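Local coordinates for protein pyruvate kinase (Pseudomonas aeruginosa, PDB 6QXL) that probably catalyses the last step of glycolysis, the transfer of phosphate from phosphoenolpyruvate to ADP to give pyruvate and ATP, at residues 9-14 with 32-37. Sequence-based numbering, arbitrary orientation.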
loop_
_atom_site.group_PDB
_atom_site.type_symbol
_atom_site.label_atom_id
_atom_site.label_comp_id
_atom_site.label_asym_id
_atom_site.label_seq_id
_atom_site.Cartn_x
_atom_site.Cartn_y
_atom_site.Cartn_z
ATOM N N VAL A 9 -34.161 -6.312 6.715
ATOM C CA VAL A 9 -35.036 -7.473 6.714
ATOM C C VAL A 9 -35.793 -7.520 8.037
ATOM O O VAL A 9 -35.177 -7.522 9.104
ATOM C CB VAL A 9 -34.240 -8.763 6.578
ATOM C CG1 VAL A 9 -35.176 -9.959 6.520
ATOM C CG2 VAL A 9 -33.354 -8.696 5.350
ATOM N N ALA A 10 -37.121 -7.561 7.963
ATOM C CA ALA A 10 -37.977 -7.571 9.159
ATOM C C ALA A 10 -38.771 -8.862 9.176
ATOM O O ALA A 10 -39.494 -9.164 8.222
ATOM C CB ALA A 10 -38.905 -6.379 9.164
ATOM N N THR A 11 -38.622 -9.626 10.256
ATOM C CA THR A 11 -39.400 -10.840 10.414
ATOM C C THR A 11 -40.808 -10.479 10.868
ATOM O O THR A 11 -40.979 -9.631 11.740
ATOM C CB THR A 11 -38.760 -11.780 11.446
ATOM O OG1 THR A 11 -37.473 -12.189 10.977
ATOM C CG2 THR A 11 -39.605 -13.004 11.597
ATOM N N LEU A 12 -41.800 -11.135 10.278
ATOM C CA LEU A 12 -43.197 -10.925 10.670
ATOM C C LEU A 12 -43.647 -11.942 11.700
ATOM O O LEU A 12 -43.120 -13.057 11.788
ATOM C CB LEU A 12 -44.120 -10.986 9.465
ATOM C CG LEU A 12 -43.724 -10.025 8.342
ATOM C CD1 LEU A 12 -44.730 -10.166 7.209
ATOM C CD2 LEU A 12 -43.593 -8.581 8.840
ATOM N N GLY A 13 -44.637 -11.535 12.482
ATOM C CA GLY A 13 -45.205 -12.386 13.521
ATOM C C GLY A 13 -46.398 -11.732 14.196
ATOM O O GLY A 13 -46.934 -10.738 13.706
ATOM N N PRO A 14 -46.814 -12.262 15.354
ATOM C CA PRO A 14 -47.974 -11.724 16.088
ATOM C C PRO A 14 -47.993 -10.208 16.252
ATOM O O PRO A 14 -49.039 -9.600 16.114
ATOM C CB PRO A 14 -47.858 -12.389 17.446
ATOM C CG PRO A 14 -47.140 -13.669 17.178
ATOM C CD PRO A 14 -46.268 -13.479 15.982
ATOM N N VAL A 32 -37.322 -6.046 3.080
ATOM C CA VAL A 32 -37.622 -7.475 2.940
ATOM C C VAL A 32 -38.422 -7.933 4.157
ATOM O O VAL A 32 -38.070 -7.614 5.291
ATOM C CB VAL A 32 -36.348 -8.327 2.863
ATOM C CG1 VAL A 32 -36.671 -9.813 2.726
ATOM C CG2 VAL A 32 -35.499 -7.875 1.711
ATOM N N ALA A 33 -39.493 -8.683 3.911
ATOM C CA ALA A 33 -40.267 -9.288 4.969
ATOM C C ALA A 33 -39.918 -10.762 5.019
ATOM O O ALA A 33 -39.983 -11.455 3.992
ATOM C CB ALA A 33 -41.753 -9.106 4.714
ATOM N N ARG A 34 -39.538 -11.237 6.208
ATOM C CA ARG A 34 -39.166 -12.632 6.396
ATOM C C ARG A 34 -40.345 -13.373 7.024
ATOM O O ARG A 34 -40.914 -12.920 8.022
ATOM C CB ARG A 34 -37.929 -12.730 7.302
ATOM C CG ARG A 34 -37.581 -14.122 7.815
ATOM C CD ARG A 34 -36.219 -14.077 8.479
ATOM N NE ARG A 34 -35.892 -15.358 9.128
ATOM C CZ ARG A 34 -36.134 -15.675 10.399
ATOM N NH1 ARG A 34 -36.703 -14.821 11.240
ATOM N NH2 ARG A 34 -35.786 -16.871 10.841
ATOM N N LEU A 35 -40.691 -14.505 6.434
ATOM C CA LEU A 35 -41.766 -15.337 6.914
ATOM C C LEU A 35 -41.101 -16.579 7.456
ATOM O O LEU A 35 -40.552 -17.382 6.685
ATOM C CB LEU A 35 -42.728 -15.690 5.777
ATOM C CG LEU A 35 -43.194 -14.526 4.904
ATOM C CD1 LEU A 35 -44.176 -15.085 3.863
ATOM C CD2 LEU A 35 -43.885 -13.433 5.685
ATOM N N ASN A 36 -41.125 -16.732 8.779
ATOM C CA ASN A 36 -40.433 -17.840 9.415
ATOM C C ASN A 36 -41.365 -19.030 9.462
ATOM O O ASN A 36 -42.332 -19.021 10.202
ATOM C CB ASN A 36 -39.955 -17.417 10.812
ATOM C CG ASN A 36 -39.165 -18.491 11.518
ATOM O OD1 ASN A 36 -38.805 -19.517 10.934
ATOM N ND2 ASN A 36 -38.901 -18.264 12.779
ATOM N N PHE A 37 -41.067 -20.057 8.681
ATOM C CA PHE A 37 -41.946 -21.226 8.626
ATOM C C PHE A 37 -41.897 -22.083 9.874
ATOM O O PHE A 37 -42.731 -22.955 10.023
ATOM C CB PHE A 37 -41.662 -22.094 7.390
ATOM C CG PHE A 37 -42.021 -21.448 6.078
ATOM C CD1 PHE A 37 -43.249 -20.813 5.891
ATOM C CD2 PHE A 37 -41.129 -21.480 5.015
ATOM C CE1 PHE A 37 -43.580 -20.227 4.674
ATOM C CE2 PHE A 37 -41.444 -20.901 3.788
ATOM C CZ PHE A 37 -42.677 -20.278 3.612
#
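Ala-10 and Ala-33 pair in parallel register between strands 7-11 and 32-36, the first two neighbours in the closed eight-stranded sheet of the TIM barrel; helix 19-28 completes this beta-alpha-beta unit. The short strand segments run at 34° to each other.

Three backbone hydrogen bonds establish the register. Ala-10 N donates to Val-32 O (2.8 Å), Arg-34 N to Ala-10 O (2.9 Å), and Leu-12 N to Arg-34 O (3.0 Å). Ala-10 thus bonds through both its N and its O to the residues flanking Ala-33, as parallel pairing requires.

Apolar contacts divide between the two faces of the sheet. On the face of Val-9, Val-32, Thr-11 and Arg-34, the two valines lie side by side, with Val-9 CG2 3.9 Å from Val-32 CB. On the face bearing Ala-10 and Ala-33, Leu-12 CD1 meets Ala-33 CB at 4.0 Å and Leu-35 CD2 at 3.7 Å; helix 42-58 packs against both leucines.

The side-chain polar contact joins Thr-11 and Arg-34. With CG anti to the backbone N (chi1 168°) and the chain extended to NE, the arginine runs alongside the threonine, its CD 3.4 Å from Thr-11 OG1. The Thr-11 hydroxyl bonds to Leu-315 O, linking the pair to the eighth barrel strand. Arg-34 NE forms a salt bridge with Asp-68, and its side chain lies close to a bound malonate ion and near the magnesium ion; Thr-11 is consistent with a role in fixing the turn of this guanidinium beside the metal site. Arg-34 NH1 donates to Thr-11 OG1 over 2.8 Å at 160°, the oxygen lying in the guanidinium plane.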